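Local coordinates for protein GlcNAc Inducible Gene 2, GIG2 (Candida albicans, PDB 6AKZ) that binds an iron(III) ion and probably works as an oxidoreductase, an oxygenase of the cupin-clan DUF1479 family, at residues N163-L168 against L226-Y231; T170-Y174 against K429-G433; L377-I382 against I450-A454. All coordinates share one frame; numbering follows the deposited sequence.

Contact 1: residues N163-L168 against L226-Y231; sequences NCLIDL and LDERTY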
loop_
_atom_site.group_PDB
_atom_site.type_symbol
_atom_site.label_atom_id
_atom_site.label_comp_id
_atom_site.label_asym_id
_atom_site.label_seq_id
_atom_site.Cartn_x
_atom_site.Cartn_y
_atom_site.Cartn_z
ATOM N N ASN A 163 -8.283 21.752 7.540
ATOM C CA ASN A 163 -8.150 20.963 8.754
ATOM C C ASN A 163 -7.533 19.586 8.656
ATOM O O ASN A 163 -7.033 19.059 9.677
ATOM C CB ASN A 163 -9.499 20.814 9.392
ATOM C CG ASN A 163 -10.058 22.137 9.793
ATOM O OD1 ASN A 163 -9.386 22.913 10.483
ATOM N ND2 ASN A 163 -11.196 22.454 9.268
ATOM N N CYS A 164 -7.557 18.978 7.470
ATOM C CA CYS A 164 -7.127 17.580 7.396
ATOM C C CYS A 164 -5.614 17.514 7.607
ATOM O O CYS A 164 -4.807 18.158 6.849
ATOM C CB CYS A 164 -7.479 16.999 6.038
ATOM S SG CYS A 164 -7.196 15.242 5.891
ATOM N N LEU A 165 -5.179 16.701 8.570
ATOM C CA LEU A 165 -3.768 16.681 8.976
ATOM C C LEU A 165 -2.877 15.809 8.067
ATOM O O LEU A 165 -2.302 14.804 8.500
ATOM C CB LEU A 165 -3.636 16.315 10.457
ATOM C CG LEU A 165 -4.256 17.382 11.377
ATOM C CD1 LEU A 165 -4.143 16.835 12.792
ATOM C CD2 LEU A 165 -3.528 18.722 11.270
ATOM N N ILE A 166 -2.725 16.254 6.820
ATOM C CA ILE A 166 -1.892 15.571 5.842
ATOM C C ILE A 166 -1.206 16.601 4.956
ATOM O O ILE A 166 -1.781 17.681 4.662
ATOM C CB ILE A 166 -2.679 14.513 5.078
ATOM C CG1 ILE A 166 -1.783 13.761 4.093
ATOM C CG2 ILE A 166 -3.829 15.130 4.317
ATOM C CD1 ILE A 166 -2.472 12.502 3.548
ATOM N N ASP A 167 0.020 16.275 4.557
ATOM C CA ASP A 167 0.792 17.040 3.619
ATOM C C ASP A 167 1.294 16.127 2.516
ATOM O O ASP A 167 2.290 15.426 2.640
ATOM C CB ASP A 167 1.930 17.770 4.346
ATOM C CG ASP A 167 2.949 18.414 3.367
ATOM O OD1 ASP A 167 2.588 18.706 2.189
ATOM O OD2 ASP A 167 4.094 18.682 3.804
ATOM N N LEU A 168 0.571 16.150 1.408
ATOM C CA LEU A 168 0.872 15.240 0.311
ATOM C C LEU A 168 2.109 15.674 -0.454
ATOM O O LEU A 168 2.676 14.884 -1.206
ATOM C CB LEU A 168 -0.344 15.186 -0.616
ATOM C CG LEU A 168 -1.465 14.299 -0.093
ATOM C CD1 LEU A 168 -2.720 14.500 -0.949
ATOM C CD2 LEU A 168 -1.123 12.841 -0.095
ATOM N N LEU A 226 -8.624 11.517 0.510
ATOM C CA LEU A 226 -8.009 11.102 1.706
ATOM C C LEU A 226 -8.512 11.728 3.009
ATOM O O LEU A 226 -7.965 11.497 4.066
ATOM C CB LEU A 226 -6.516 11.233 1.525
ATOM C CG LEU A 226 -5.869 10.370 0.482
ATOM C CD1 LEU A 226 -4.362 10.577 0.510
ATOM C CD2 LEU A 226 -6.194 8.882 0.555
ATOM N N ASP A 227 -9.563 12.509 2.930
ATOM C CA ASP A 227 -10.070 13.194 4.130
ATOM C C ASP A 227 -10.306 12.289 5.320
ATOM O O ASP A 227 -9.884 12.616 6.436
ATOM C CB ASP A 227 -11.370 13.942 3.800
ATOM C CG ASP A 227 -11.208 15.020 2.749
ATOM O OD1 ASP A 227 -10.731 14.768 1.618
ATOM O OD2 ASP A 227 -11.636 16.177 3.028
ATOM N N GLU A 228 -10.962 11.160 5.114
ATOM C CA GLU A 228 -11.283 10.243 6.187
ATOM C C GLU A 228 -10.098 9.291 6.420
ATOM O O GLU A 228 -9.756 8.993 7.565
ATOM C CB GLU A 228 -12.543 9.410 5.867
ATOM C CG GLU A 228 -13.806 10.231 5.800
ATOM C CD GLU A 228 -13.956 10.955 4.500
ATOM O OE1 GLU A 228 -13.389 10.515 3.471
ATOM O OE2 GLU A 228 -14.686 11.952 4.477
ATOM N N ARG A 229 -9.466 8.817 5.335
ATOM C CA ARG A 229 -8.369 7.846 5.508
ATOM C C ARG A 229 -7.176 8.301 6.325
ATOM O O ARG A 229 -6.492 7.490 6.944
ATOM C CB ARG A 229 -7.911 7.362 4.119
ATOM C CG ARG A 229 -7.398 5.934 4.209
ATOM C CD ARG A 229 -7.191 5.380 2.835
ATOM N NE ARG A 229 -6.843 3.972 2.930
ATOM C CZ ARG A 229 -7.244 3.036 2.063
ATOM N NH1 ARG A 229 -7.977 3.368 0.970
ATOM N NH2 ARG A 229 -6.893 1.792 2.258
ATOM N N THR A 230 -6.937 9.624 6.279
ATOM C CA THR A 230 -5.952 10.354 7.121
ATOM C C THR A 230 -6.067 9.974 8.607
ATOM O O THR A 230 -5.068 9.941 9.322
ATOM C CB THR A 230 -6.051 11.883 6.793
ATOM O OG1 THR A 230 -5.547 12.108 5.447
ATOM C CG2 THR A 230 -5.198 12.750 7.719
ATOM N N TYR A 231 -7.269 9.652 9.054
ATOM C CA TYR A 231 -7.530 9.386 10.437
ATOM C C TYR A 231 -7.899 7.912 10.716
ATOM O O TYR A 231 -8.382 7.588 11.775
ATOM C CB TYR A 231 -8.672 10.292 10.900
ATOM C CG TYR A 231 -8.321 11.739 10.755
ATOM C CD1 TYR A 231 -7.572 12.394 11.745
ATOM C CD2 TYR A 231 -8.714 12.473 9.622
ATOM C CE1 TYR A 231 -7.219 13.743 11.625
ATOM C CE2 TYR A 231 -8.365 13.836 9.501
ATOM C CZ TYR A 231 -7.600 14.448 10.536
ATOM O OH TYR A 231 -7.203 15.795 10.449
#
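Cys-164, Leu-165 and Ile-166 pack on Leu-226, Thr-230 and Tyr-231 in a largely apolar contact of a turn running into a short strand against an irregular helical turn, fastened by one hydrogen bond and lying away from the iron site of this cupin-clan fold. Segment 163-168 makes an inverse gamma turn centred on Leu-165 before entering strand 166-167; segment 226-231 belongs to the long connection between helix 211-214 and strand 256-261. Tyr-231 reaches to the gamma turn, where its OH accepts from Leu-165 N at 2.9 Å through a somewhat bent bond (149° at the hydrogen). Leu-165 CG also lies 3.5 Å from Tyr-231 OH. With SG anti to the backbone N (chi1 -173°), Cys-164 sets its sulfur against Thr-230, 3.6 Å from OG1. The same Cys-164 SG lies oblique to the tyrosine ring, 4.0 Å from Tyr-231 CE2, a secondary sulfur-aromatic contact. Farther along, Leu-226 CD1 meets two branches: Ile-166 CD1 at 4.1 Å, the side chains crossing at about a right angle, and Leu-168 CD2 at 4.0 Å. Helices 445-460 and 466-474 flank the contact through Ile-453 and Tyr-468, both touching Leu-165. Thr-230 is fixed by its own turn: its N and OG1 reach Leu-226 O from opposite faces of the carbonyl plane, OG1 at 2.9 Å, and its methyl CG2 rests 3.6 Å from Leu-165 O.

Contact 2: residues T170-Y174 against K429-G433; sequences TQLVY and KRSMG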
loop_
_atom_site.group_PDB
_atom_site.type_symbol
_atom_site.label_atom_id
_atom_site.label_comp_id
_atom_site.label_asym_id
_atom_site.label_seq_id
_atom_site.Cartn_x
_atom_site.Cartn_y
_atom_site.Cartn_z
ATOM N N THR A 170 4.888 16.025 1.008
ATOM C CA THR A 170 6.026 15.532 1.678
ATOM C C THR A 170 6.002 14.006 1.682
ATOM O O THR A 170 5.021 13.385 2.172
ATOM C CB THR A 170 6.069 16.049 3.075
ATOM O OG1 THR A 170 6.328 17.471 3.019
ATOM C CG2 THR A 170 7.167 15.364 3.887
ATOM N N GLN A 171 7.121 13.417 1.225
ATOM C CA GLN A 171 7.345 11.974 1.303
ATOM C C GLN A 171 8.144 11.639 2.541
ATOM O O GLN A 171 9.185 12.193 2.735
ATOM C CB GLN A 171 8.103 11.524 0.058
ATOM C CG GLN A 171 8.627 10.126 0.027
ATOM C CD GLN A 171 7.570 9.035 0.030
ATOM O OE1 GLN A 171 6.342 9.272 -0.059
ATOM N NE2 GLN A 171 8.048 7.821 0.003
ATOM N N LEU A 172 7.672 10.726 3.333
ATOM C CA LEU A 172 8.445 10.141 4.461
ATOM C C LEU A 172 8.978 8.775 4.030
ATOM O O LEU A 172 8.388 8.061 3.219
ATOM C CB LEU A 172 7.563 9.924 5.685
ATOM C CG LEU A 172 6.923 11.190 6.228
ATOM C CD1 LEU A 172 6.197 10.884 7.501
ATOM C CD2 LEU A 172 7.907 12.348 6.371
ATOM N N VAL A 173 10.059 8.372 4.671
ATOM C CA VAL A 173 10.566 7.048 4.532
ATOM C C VAL A 173 10.001 6.108 5.594
ATOM O O VAL A 173 10.243 6.260 6.842
ATOM C CB VAL A 173 12.098 6.999 4.553
ATOM C CG1 VAL A 173 12.648 5.540 4.584
ATOM C CG2 VAL A 173 12.692 7.798 3.377
ATOM N N TYR A 174 9.330 5.082 5.073
ATOM C CA TYR A 174 9.036 3.874 5.836
ATOM C C TYR A 174 10.121 2.872 5.430
ATOM O O TYR A 174 10.195 2.496 4.282
ATOM C CB TYR A 174 7.642 3.377 5.546
ATOM C CG TYR A 174 7.359 2.025 6.101
ATOM C CD1 TYR A 174 7.172 1.839 7.476
ATOM C CD2 TYR A 174 7.288 0.930 5.272
ATOM C CE1 TYR A 174 6.878 0.579 8.006
ATOM C CE2 TYR A 174 7.003 -0.355 5.799
ATOM C CZ TYR A 174 6.801 -0.522 7.146
ATOM O OH TYR A 174 6.535 -1.778 7.643
ATOM N N LYS A 429 16.941 14.610 4.442
ATOM C CA LYS A 429 17.010 14.444 5.861
ATOM C C LYS A 429 15.622 14.653 6.515
ATOM O O LYS A 429 15.272 13.961 7.461
ATOM C CB LYS A 429 18.021 15.439 6.478
ATOM C CG LYS A 429 19.436 15.113 6.142
ATOM C CD LYS A 429 20.379 16.141 6.603
ATOM C CE LYS A 429 21.793 15.586 6.444
ATOM N NZ LYS A 429 22.766 16.656 6.784
ATOM N N ARG A 430 14.811 15.523 5.951
ATOM C CA ARG A 430 13.450 15.746 6.496
ATOM C C ARG A 430 12.620 14.500 6.288
ATOM O O ARG A 430 11.926 14.118 7.179
ATOM C CB ARG A 430 12.784 16.917 5.804
ATOM C CG ARG A 430 13.304 18.250 6.340
ATOM C CD ARG A 430 12.793 19.366 5.458
ATOM N NE ARG A 430 13.285 20.653 5.972
ATOM C CZ ARG A 430 13.684 21.699 5.236
ATOM N NH1 ARG A 430 13.564 21.736 3.929
ATOM N NH2 ARG A 430 14.091 22.805 5.869
ATOM N N SER A 431 12.777 13.846 5.140
ATOM C CA SER A 431 12.125 12.558 4.921
ATOM C C SER A 431 12.420 11.395 5.919
ATOM O O SER A 431 11.597 10.454 6.140
ATOM C CB SER A 431 12.298 12.139 3.439
ATOM O OG SER A 431 11.674 13.056 2.574
ATOM N N MET A 432 13.594 11.478 6.573
ATOM C CA MET A 432 14.134 10.530 7.463
ATOM C C MET A 432 13.930 10.939 8.881
ATOM O O MET A 432 14.380 10.260 9.750
ATOM C CB MET A 432 15.688 10.446 7.238
ATOM C CG MET A 432 16.132 9.849 5.929
ATOM S SD MET A 432 15.659 8.095 5.797
ATOM C CE MET A 432 16.464 7.285 7.144
ATOM N N GLY A 433 13.294 12.068 9.139
ATOM C CA GLY A 433 13.020 12.485 10.494
ATOM C C GLY A 433 14.237 13.143 11.146
ATOM O O GLY A 433 14.307 13.174 12.356
HETATM O O HOH W 1 10.323 8.912 8.042
#
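Val-173 lays its CG2 methyl over the sulfur of Met-432, 3.8 Å from SD, the two side chains passing at a slant. The thioether can meet the valine because the methionine chain is folded back at both chi2 and chi3, although its CB starts off away from segment 170-174. Beside this apolar patch, Ser-431 grips the backbone of segment 170-174 at two points. Its OG lies beside its own backbone N (chi1 -63°) and donates to Gln-171 O over 2.6 Å, arriving nearly along the C=O axis at 164°; a weak bond also links this hydroxyl to Asp-427 O, one helical turn back. Ser-431 O in turn accepts from Val-173 N at 3.0 Å, a nearly straight bond (169° at the hydrogen) whose donor is tilted from the carbonyl plane. Ser-431 O takes a second bond, from a water whose O is 2.8 Å away, and that water also donates to Val-173 O, so one solvent molecule closes a small bridge around the direct bond. Leu-172 CA adds a CA-H...O contact to Ser-431 O at 3.6 Å. This carbonyl can serve so many partners because it lies in the last turn of helix 426-431, past the reach of helical N-H groups; Gly-433, with positive phi, ends the helix in a Schellman motif. Helix 382-394 completes the packing, with Leu-385 touching Leu-172 and Thr-388 and Phe-392 against Met-432, while backbone bonds tie Thr-170 and Leu-172 to Leu-377 and Thr-375 respectively, on the chain leading into that helix.

Contact 3: residues L377-I382 against I450-A454; sequences LSITNI and IRSIA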
loop_
_atom_site.group_PDB
_atom_site.type_symbol
_atom_site.label_atom_id
_atom_site.label_comp_id
_atom_site.label_asym_id
_atom_site.label_seq_id
_atom_site.Cartn_x
_atom_site.Cartn_y
_atom_site.Cartn_z
ATOM N N LEU A 377 3.451 12.614 4.823
ATOM C CA LEU A 377 3.469 13.257 6.100
ATOM C C LEU A 377 2.023 13.434 6.555
ATOM O O LEU A 377 1.239 14.133 5.930
ATOM C CB LEU A 377 4.243 14.582 6.092
ATOM C CG LEU A 377 4.154 15.402 7.418
ATOM C CD1 LEU A 377 4.837 14.615 8.522
ATOM C CD2 LEU A 377 4.928 16.704 7.139
ATOM N N SER A 378 1.666 12.729 7.567
ATOM C CA SER A 378 0.245 12.702 8.032
ATOM C C SER A 378 0.153 12.287 9.422
ATOM O O SER A 378 1.092 11.716 10.013
ATOM C CB SER A 378 -0.643 11.784 7.108
ATOM O OG SER A 378 -0.364 10.430 7.392
ATOM N N ILE A 379 -0.979 12.562 10.025
ATOM C CA ILE A 379 -1.096 12.338 11.507
ATOM C C ILE A 379 -0.811 10.899 11.977
ATOM O O ILE A 379 -0.138 10.695 13.016
ATOM C CB ILE A 379 -2.408 12.907 12.039
ATOM C CG1 ILE A 379 -2.362 13.074 13.539
ATOM C CG2 ILE A 379 -3.629 12.105 11.654
ATOM C CD1 ILE A 379 -1.402 14.160 13.966
ATOM N N THR A 380 -1.196 9.904 11.186
ATOM C CA THR A 380 -0.969 8.481 11.591
ATOM C C THR A 380 0.454 8.025 11.207
ATOM O O THR A 380 0.738 6.868 11.412
ATOM C CB THR A 380 -2.039 7.505 11.065
ATOM O OG1 THR A 380 -2.032 7.464 9.617
ATOM C CG2 THR A 380 -3.468 7.899 11.525
ATOM N N ASN A 381 1.249 8.899 10.554
ATOM C CA ASN A 381 2.614 8.642 10.161
ATOM C C ASN A 381 3.648 9.349 11.048
ATOM O O ASN A 381 4.843 9.236 10.810
ATOM C CB ASN A 381 2.838 8.948 8.688
ATOM C CG ASN A 381 2.412 7.782 7.818
ATOM O OD1 ASN A 381 2.460 6.626 8.304
ATOM N ND2 ASN A 381 1.883 8.033 6.621
ATOM N N ILE A 382 3.204 10.086 12.043
ATOM C CA ILE A 382 4.197 10.735 12.931
ATOM C C ILE A 382 4.983 9.665 13.706
ATOM O O ILE A 382 6.222 9.784 13.901
ATOM C CB ILE A 382 3.526 11.759 13.844
ATOM C CG1 ILE A 382 2.855 12.861 13.023
ATOM C CG2 ILE A 382 4.549 12.301 14.815
ATOM C CD1 ILE A 382 3.772 13.697 12.173
ATOM N N ILE A 450 0.241 19.903 10.092
ATOM C CA ILE A 450 0.954 18.595 10.254
ATOM C C ILE A 450 2.464 18.791 10.352
ATOM O O ILE A 450 3.162 18.072 11.099
ATOM C CB ILE A 450 0.490 17.556 9.210
ATOM C CG1 ILE A 450 0.931 16.156 9.613
ATOM C CG2 ILE A 450 1.028 17.968 7.794
ATOM C CD1 ILE A 450 0.435 15.679 10.967
ATOM N N ARG A 451 2.994 19.764 9.628
ATOM C CA ARG A 451 4.375 20.049 9.713
ATOM C C ARG A 451 4.736 20.508 11.111
ATOM O O ARG A 451 5.726 20.070 11.656
ATOM C CB ARG A 451 4.817 21.045 8.660
ATOM C CG ARG A 451 4.871 20.504 7.279
ATOM C CD ARG A 451 5.401 21.504 6.281
ATOM N NE ARG A 451 5.243 20.982 4.919
ATOM C CZ ARG A 451 5.840 21.423 3.836
ATOM N NH1 ARG A 451 6.659 22.481 3.864
ATOM N NH2 ARG A 451 5.579 20.799 2.667
ATOM N N SER A 452 3.932 21.375 11.696
ATOM C CA SER A 452 4.180 21.803 13.054
ATOM C C SER A 452 4.130 20.655 14.052
ATOM O O SER A 452 4.995 20.553 14.963
ATOM C CB SER A 452 3.217 22.919 13.462
ATOM O OG SER A 452 3.433 23.240 14.856
ATOM N N ILE A 453 3.118 19.809 13.915
ATOM C CA ILE A 453 2.948 18.675 14.835
ATOM C C ILE A 453 4.175 17.730 14.721
ATOM O O ILE A 453 4.748 17.296 15.757
ATOM C CB ILE A 453 1.659 17.976 14.529
ATOM C CG1 ILE A 453 0.475 18.875 14.950
ATOM C CG2 ILE A 453 1.607 16.582 15.197
ATOM C CD1 ILE A 453 -0.854 18.458 14.324
ATOM N N ALA A 454 4.634 17.471 13.495
ATOM C CA ALA A 454 5.862 16.688 13.344
ATOM C C ALA A 454 7.084 17.308 14.020
ATOM O O ALA A 454 7.825 16.626 14.741
ATOM C CB ALA A 454 6.192 16.421 11.887
#
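Ile-450 pushes its CD1 methyl into the bend of segment 377-382, the tight heart of a contact between helix 445-460 and the turn that leads into helix 382-394. Ile-450 CD1 is pressed on the backbone itself, 3.5 Å from Ile-379 N. Ser-378 C lies 3.7 Å from the same Ile-450 CD1. The isoleucine ends also meet, Ile-379 CD1 standing 3.8 Å from Ile-450 CD1. Carrying CG1 anti to the backbone N (chi1 -165°), Ile-450 directs this branch at the bend and leaves CG2 to face Leu-377. The leucine and isoleucine lie alongside one another, running opposite ways, with Leu-377 CG 4.0 Å from Ile-450 CG1. One helical turn on, Ala-454 takes part through its small CB, which Ile-382 CD1 approaches to 3.7 Å, with Leu-377 CD1 also in contact with that CB; residues 450 and 454, four apart, thus offer one continuous stripe of the helix. The packing is looser towards Ile-453, which is partly exposed: its CG2 lies 4.1 Å from Ile-379 CD1 and 4.5 Å from Ile-382 CG1, while Tyr-468 of helix 466-474 touches both Ile-379 and Ile-453. Arg-451, also partly exposed, lends only its aliphatic stem: its CG meets Leu-377 CD2, the two side chains crossing nearly perpendicularly. The turn's own backbone is held by Asn-381 N bonding Ser-378 O. Aliphatic side chains, one of them pressed on backbone, make the contact. With no polar bond joining the two segments, close fit and burial of these groups hold them together, while Arg-451 takes its charge outside, toward Asp-167 and Glu-438 O.

In the fold
Contacts 2 and 3 are buried, whereas contact 1 is only partly so; all three stay away from the iron. The chain from 163 to 174 serves contacts 1 and 2, and Leu-377 of contact 3 probably bonds to it through both its N and its O, to Thr-170 O and Asp-167 N. Asp-167 also forms a salt bridge with Arg-451, tying helix 445-460 to strand 166-167. Chemistry differs with the partner: a tyrosine hydroxyl fastens the turn pairing of contact 1, a helix end offers polar backbone and water in contact 2, and contact 3 is joined by aliphatic carbon, with its arginine charge directed outside.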